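Local atomic coordinates of SsfX3 (PDB entry 3SKV), a protein that probably transfers a salicylyl group onto a tetracycline intermediate during antibiotic biosynthesis, as an acyltransferase with a GDSL/SGNH hydrolase-like fold. Residues K185-H197 / L218-L232. The protein carries 1 engineered substitution. Residues are numbered along the deposited sequence; the frame is centred on the assembly and turned at random.
Sequences KPHWIHYGDSICH and LDLQSLSFAADGSHL
Pro186 suits the place just before strand 187-192, since strand 219-223 uses only its carbonyl O, which accepts from the N of Asp219 (2.8 Å) as first rung of a parallel ladder. The His187 ring lies alongside the Asp219 carboxylate, CE1 3.5 Å from OD2 and the planes 29° apart, while a water links His187 ND1 to Asp219 O; Asp219 OD1 forms a salt bridge with Arg86. On the opposite sheet face, Trp188 swings CG anti to its N (chi1 175°) and sets CE3 3.7 Å from CD1 of Leu218, apolar groups suiting a buried layer beneath helix 208-216. Ile189 CG2 meets Leu223 CD1 across the other face. His190 continues the ladder through its backbone; its NE2 bonds in the ring plane to Asp193 OD2, its ND1 pairs with Ser249 OG, and Asp193 OD1 forms a salt bridge with Arg251. Tyr191 is long enough to reach the 229-232 turn, where its hydroxyl gives a weak bond to Gly229 O (2.6 Å) and accepts a weak one from Leu232 N. A phenylalanine here would probably keep the ring against Leu223 but leave the Gly229 carbonyl and Leu232 amide without this hydroxyl. At Gly192's backbone angles a CB would be pressed against Tyr191 O, calling for glycine; its own O receives the Ser224 hydroxyl (2.7 Å). Beyond it, alanine at 226 lets Cys196 SG approach its CB to 3.8 Å. Helix 208-216 completes a beta-alpha-beta crossover, and Gly-Asp-Ser at 192-194 matches the GDS signature following the first strand in GDSL/SGNH hydrolases.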
loop_
_atom_site.group_PDB
_atom_site.type_symbol
_atom_site.label_atom_id
_atom_site.label_comp_id
_atom_site.label_asym_id
_atom_site.label_seq_id
_atom_site.Cartn_x
_atom_site.Cartn_y
_atom_site.Cartn_z
ATOM N N LYS A 185 -14.823 -8.753 0.405
ATOM C CA LYS A 185 -14.840 -7.320 0.159
ATOM C C LYS A 185 -14.356 -7.059 -1.258
ATOM O O LYS A 185 -13.531 -7.831 -1.793
ATOM C CB LYS A 185 -13.907 -6.601 1.135
ATOM C CG LYS A 185 -14.519 -6.426 2.484
ATOM C CD LYS A 185 -13.533 -5.785 3.429
ATOM C CE LYS A 185 -13.916 -6.033 4.866
ATOM N NZ LYS A 185 -15.266 -5.493 5.202
ATOM N N PRO A 186 -14.852 -5.969 -1.889
ATOM C CA PRO A 186 -14.343 -5.630 -3.235
ATOM C C PRO A 186 -12.850 -5.304 -3.169
ATOM O O PRO A 186 -12.369 -4.759 -2.175
ATOM C CB PRO A 186 -15.177 -4.414 -3.636
ATOM C CG PRO A 186 -16.331 -4.375 -2.664
ATOM C CD PRO A 186 -15.835 -4.971 -1.410
ATOM N N HIS A 187 -12.122 -5.649 -4.219
ATOM C CA HIS A 187 -10.684 -5.431 -4.270
ATOM C C HIS A 187 -10.331 -4.062 -4.755
ATOM O O HIS A 187 -10.821 -3.624 -5.805
ATOM C CB HIS A 187 -9.977 -6.484 -5.136
ATOM C CG HIS A 187 -10.053 -7.850 -4.569
ATOM N ND1 HIS A 187 -9.103 -8.304 -3.679
ATOM C CD2 HIS A 187 -10.973 -8.818 -4.769
ATOM C CE1 HIS A 187 -9.473 -9.536 -3.360
ATOM N NE2 HIS A 187 -10.588 -9.891 -3.997
ATOM N N TRP A 188 -9.439 -3.397 -4.013
ATOM C CA TRP A 188 -8.936 -2.100 -4.407
ATOM C C TRP A 188 -7.435 -2.130 -4.607
ATOM O O TRP A 188 -6.687 -2.295 -3.642
ATOM C CB TRP A 188 -9.363 -0.979 -3.448
ATOM C CG TRP A 188 -8.746 0.355 -3.773
ATOM C CD1 TRP A 188 -8.394 0.826 -5.012
ATOM C CD2 TRP A 188 -8.377 1.374 -2.835
ATOM N NE1 TRP A 188 -7.844 2.079 -4.903
ATOM C CE2 TRP A 188 -7.829 2.447 -3.577
ATOM C CE3 TRP A 188 -8.507 1.509 -1.433
ATOM C CZ2 TRP A 188 -7.404 3.636 -2.966
ATOM C CZ3 TRP A 188 -8.077 2.683 -0.828
ATOM C CH2 TRP A 188 -7.518 3.724 -1.589
ATOM N N ILE A 189 -7.001 -1.964 -5.880
ATOM C CA ILE A 189 -5.595 -1.890 -6.249
ATOM C C ILE A 189 -5.179 -0.433 -6.382
ATOM O O ILE A 189 -5.797 0.319 -7.155
ATOM C CB ILE A 189 -5.232 -2.684 -7.535
ATOM C CG1 ILE A 189 -5.719 -4.148 -7.474
ATOM C CG2 ILE A 189 -3.695 -2.587 -7.809
ATOM C CD1 ILE A 189 -5.296 -4.991 -8.710
ATOM N N HIS A 190 -4.126 -0.029 -5.628
ATOM C CA HIS A 190 -3.594 1.324 -5.750
ATOM C C HIS A 190 -2.128 1.237 -6.219
ATOM O O HIS A 190 -1.312 0.538 -5.613
ATOM C CB HIS A 190 -3.756 2.193 -4.487
ATOM C CG HIS A 190 -3.166 3.558 -4.663
ATOM N ND1 HIS A 190 -3.832 4.551 -5.395
ATOM C CD2 HIS A 190 -1.942 4.023 -4.301
ATOM C CE1 HIS A 190 -2.998 5.582 -5.440
ATOM N NE2 HIS A 190 -1.849 5.315 -4.782
ATOM N N TYR A 191 -1.826 1.944 -7.321
ATOM C CA TYR A 191 -0.476 1.998 -7.887
ATOM C C TYR A 191 0.010 3.440 -7.999
ATOM O O TYR A 191 -0.750 4.322 -8.354
ATOM C CB TYR A 191 -0.455 1.313 -9.272
ATOM C CG TYR A 191 0.841 1.471 -10.027
ATOM C CD1 TYR A 191 1.918 0.623 -9.788
ATOM C CD2 TYR A 191 0.999 2.473 -10.978
ATOM C CE1 TYR A 191 3.136 0.796 -10.445
ATOM C CE2 TYR A 191 2.208 2.644 -11.653
ATOM C CZ TYR A 191 3.272 1.805 -11.381
ATOM O OH TYR A 191 4.443 1.934 -12.079
ATOM N N GLY A 192 1.282 3.656 -7.762
ATOM C CA GLY A 192 1.873 4.975 -7.948
ATOM C C GLY A 192 2.373 5.703 -6.717
ATOM O O GLY A 192 2.625 5.098 -5.673
ATOM N N ASP A 193 2.553 7.026 -6.882
ATOM C CA ASP A 193 3.074 8.002 -5.913
ATOM C C ASP A 193 4.607 7.999 -5.841
ATOM O O ASP A 193 5.257 6.985 -6.105
ATOM C CB ASP A 193 2.412 7.872 -4.518
ATOM C CG ASP A 193 0.941 8.252 -4.512
ATOM O OD1 ASP A 193 0.636 9.455 -4.739
ATOM O OD2 ASP A 193 0.091 7.356 -4.249
ATOM N N SER A 194 5.173 9.135 -5.475
ATOM C CA SER A 194 6.627 9.290 -5.384
ATOM C C SER A 194 7.168 9.142 -3.964
ATOM O O SER A 194 8.394 9.194 -3.756
ATOM C CB SER A 194 7.076 10.596 -6.035
ATOM O OG SER A 194 6.227 11.652 -5.633
ATOM N N ILE A 195 6.251 8.872 -3.005
ATOM C CA ILE A 195 6.586 8.702 -1.585
ATOM C C ILE A 195 6.109 7.399 -0.975
ATOM O O ILE A 195 5.094 6.847 -1.393
ATOM C CB ILE A 195 6.142 9.904 -0.700
ATOM C CG1 ILE A 195 4.611 10.135 -0.759
ATOM C CG2 ILE A 195 6.989 11.168 -0.983
ATOM C CD1 ILE A 195 4.022 10.961 0.366
ATOM N N CYS A 196 6.806 6.968 0.086
ATOM C CA CYS A 196 6.446 5.820 0.894
ATOM C C CYS A 196 5.294 6.282 1.760
ATOM O O CYS A 196 5.376 7.333 2.414
ATOM C CB CYS A 196 7.630 5.365 1.739
ATOM S SG CYS A 196 9.165 5.126 0.799
ATOM N N HIS A 197 4.206 5.520 1.727
ATOM C CA HIS A 197 2.989 5.854 2.452
ATOM C C HIS A 197 3.001 5.578 3.933
ATOM O O HIS A 197 2.131 6.080 4.643
ATOM C CB HIS A 197 1.775 5.223 1.775
ATOM C CG HIS A 197 1.577 5.701 0.367
ATOM N ND1 HIS A 197 1.666 7.050 0.039
ATOM C CD2 HIS A 197 1.277 4.998 -0.744
ATOM C CE1 HIS A 197 1.404 7.117 -1.251
ATOM N NE2 HIS A 197 1.170 5.906 -1.767
ATOM N N LEU A 218 -13.096 -1.906 1.660
ATOM C CA LEU A 218 -12.341 -2.445 0.531
ATOM C C LEU A 218 -11.172 -3.312 0.953
ATOM O O LEU A 218 -10.523 -3.045 1.965
ATOM C CB LEU A 218 -11.821 -1.314 -0.379
ATOM C CG LEU A 218 -12.853 -0.376 -1.012
ATOM C CD1 LEU A 218 -12.174 0.842 -1.579
ATOM C CD2 LEU A 218 -13.676 -1.088 -2.091
ATOM N N ASP A 219 -10.904 -4.351 0.175
ATOM C CA ASP A 219 -9.757 -5.218 0.369
ATOM C C ASP A 219 -8.573 -4.579 -0.441
ATOM O O ASP A 219 -8.435 -4.759 -1.662
ATOM C CB ASP A 219 -10.069 -6.635 -0.128
ATOM C CG ASP A 219 -9.015 -7.677 0.160
ATOM O OD1 ASP A 219 -7.856 -7.297 0.450
ATOM O OD2 ASP A 219 -9.334 -8.877 0.055
ATOM N N LEU A 220 -7.752 -3.818 0.266
ATOM C CA LEU A 220 -6.601 -3.127 -0.285
ATOM C C LEU A 220 -5.469 -4.036 -0.775
ATOM O O LEU A 220 -5.172 -5.060 -0.156
ATOM C CB LEU A 220 -6.063 -2.146 0.775
ATOM C CG LEU A 220 -4.719 -1.481 0.502
ATOM C CD1 LEU A 220 -4.841 -0.478 -0.654
ATOM C CD2 LEU A 220 -4.188 -0.832 1.745
ATOM N N GLN A 221 -4.830 -3.559 -1.838
ATOM C CA GLN A 221 -3.619 -4.107 -2.413
ATOM C C GLN A 221 -2.797 -2.921 -2.922
ATOM O O GLN A 221 -3.153 -2.280 -3.900
ATOM C CB GLN A 221 -3.914 -5.079 -3.547
ATOM C CG GLN A 221 -2.665 -5.567 -4.261
ATOM C CD GLN A 221 -1.845 -6.536 -3.431
ATOM O OE1 GLN A 221 -2.314 -7.608 -3.069
ATOM N NE2 GLN A 221 -0.610 -6.164 -3.139
ATOM N N SER A 222 -1.705 -2.634 -2.226
ATOM C CA SER A 222 -0.797 -1.545 -2.549
ATOM C C SER A 222 0.306 -2.057 -3.453
ATOM O O SER A 222 0.936 -3.081 -3.165
ATOM C CB SER A 222 -0.179 -0.971 -1.275
ATOM O OG SER A 222 0.885 -0.070 -1.579
ATOM N N LEU A 223 0.525 -1.361 -4.552
ATOM C CA LEU A 223 1.604 -1.591 -5.492
ATOM C C LEU A 223 2.333 -0.253 -5.628
ATOM O O LEU A 223 2.821 0.111 -6.700
ATOM C CB LEU A 223 1.103 -2.117 -6.844
ATOM C CG LEU A 223 0.444 -3.483 -6.861
ATOM C CD1 LEU A 223 -0.078 -3.793 -8.203
ATOM C CD2 LEU A 223 1.392 -4.571 -6.445
ATOM N N SER A 224 2.385 0.484 -4.503
ATOM C CA SER A 224 3.095 1.746 -4.291
ATOM C C SER A 224 4.508 1.408 -3.799
ATOM O O SER A 224 4.673 0.856 -2.710
ATOM C CB SER A 224 2.390 2.581 -3.229
ATOM O OG SER A 224 1.498 3.523 -3.803
ATOM N N PHE A 225 5.532 1.722 -4.600
ATOM C CA PHE A 225 6.899 1.419 -4.174
ATOM C C PHE A 225 7.767 2.678 -4.264
ATOM O O PHE A 225 8.942 2.600 -4.675
ATOM C CB PHE A 225 7.462 0.258 -5.021
ATOM C CG PHE A 225 6.587 -0.968 -5.092
ATOM C CD1 PHE A 225 6.561 -1.886 -4.046
ATOM C CD2 PHE A 225 5.801 -1.217 -6.209
ATOM C CE1 PHE A 225 5.751 -3.026 -4.112
ATOM C CE2 PHE A 225 5.028 -2.375 -6.290
ATOM C CZ PHE A 225 5.007 -3.273 -5.236
ATOM N N ALA A 226 7.167 3.859 -3.890
ATOM C CA ALA A 226 7.760 5.217 -3.965
ATOM C C ALA A 226 8.126 5.572 -5.439
ATOM O O ALA A 226 7.658 4.880 -6.336
ATOM C CB ALA A 226 8.952 5.352 -3.019
ATOM N N ALA A 227 8.912 6.632 -5.699
ATOM C CA ALA A 227 9.246 7.105 -7.054
ATOM C C ALA A 227 9.649 6.038 -8.089
ATOM O O ALA A 227 9.002 5.941 -9.144
ATOM C CB ALA A 227 10.262 8.233 -7.004
ATOM N N ASP A 228 10.667 5.219 -7.771
ATOM C CA ASP A 228 11.176 4.163 -8.660
ATOM C C ASP A 228 10.128 3.216 -9.232
ATOM O O ASP A 228 10.201 2.902 -10.427
ATOM C CB ASP A 228 12.343 3.394 -8.014
ATOM C CG ASP A 228 13.570 4.260 -7.744
ATOM O OD1 ASP A 228 13.597 5.429 -8.222
ATOM O OD2 ASP A 228 14.501 3.779 -7.046
ATOM N N GLY A 229 9.153 2.807 -8.408
ATOM C CA GLY A 229 8.105 1.897 -8.847
ATOM C C GLY A 229 6.927 2.522 -9.569
ATOM O O GLY A 229 6.046 1.793 -10.019
ATOM N N SER A 230 6.915 3.854 -9.717
ATOM C CA SER A 230 5.825 4.614 -10.329
ATOM C C SER A 230 6.156 5.222 -11.713
ATOM O O SER A 230 5.654 6.299 -12.039
ATOM C CB SER A 230 5.363 5.702 -9.366
ATOM O OG SER A 230 5.394 5.226 -8.033
ATOM N N HIS A 231 6.943 4.500 -12.537
ATOM C CA HIS A 231 7.380 4.914 -13.877
ATOM C C HIS A 231 6.550 4.252 -15.007
ATOM O O HIS A 231 6.979 4.228 -16.178
ATOM C CB HIS A 231 8.878 4.605 -14.059
ATOM C CG HIS A 231 9.785 5.611 -13.439
ATOM N ND1 HIS A 231 9.716 5.914 -12.093
ATOM C CD2 HIS A 231 10.792 6.322 -13.988
ATOM C CE1 HIS A 231 10.658 6.812 -11.871
ATOM N NE2 HIS A 231 11.334 7.086 -12.981
ATOM N N LEU A 232 5.370 3.707 -14.657
ATOM C CA LEU A 232 4.508 3.029 -15.634
ATOM C C LEU A 232 5.148 1.850 -16.319
ATOM O O LEU A 232 4.860 1.594 -17.493
ATOM C CB LEU A 232 3.859 3.983 -16.662
ATOM C CG LEU A 232 2.993 5.124 -16.126
ATOM C CD1 LEU A 232 2.767 6.160 -17.216
ATOM C CD2 LEU A 232 1.657 4.590 -15.534
HETATM O O HOH W 1 -11.788 -9.706 -0.705
HETATM O O HOH W 2 -7.011 -6.689 -2.913
HETATM O O HOH W 3 4.510 5.016 -3.217
#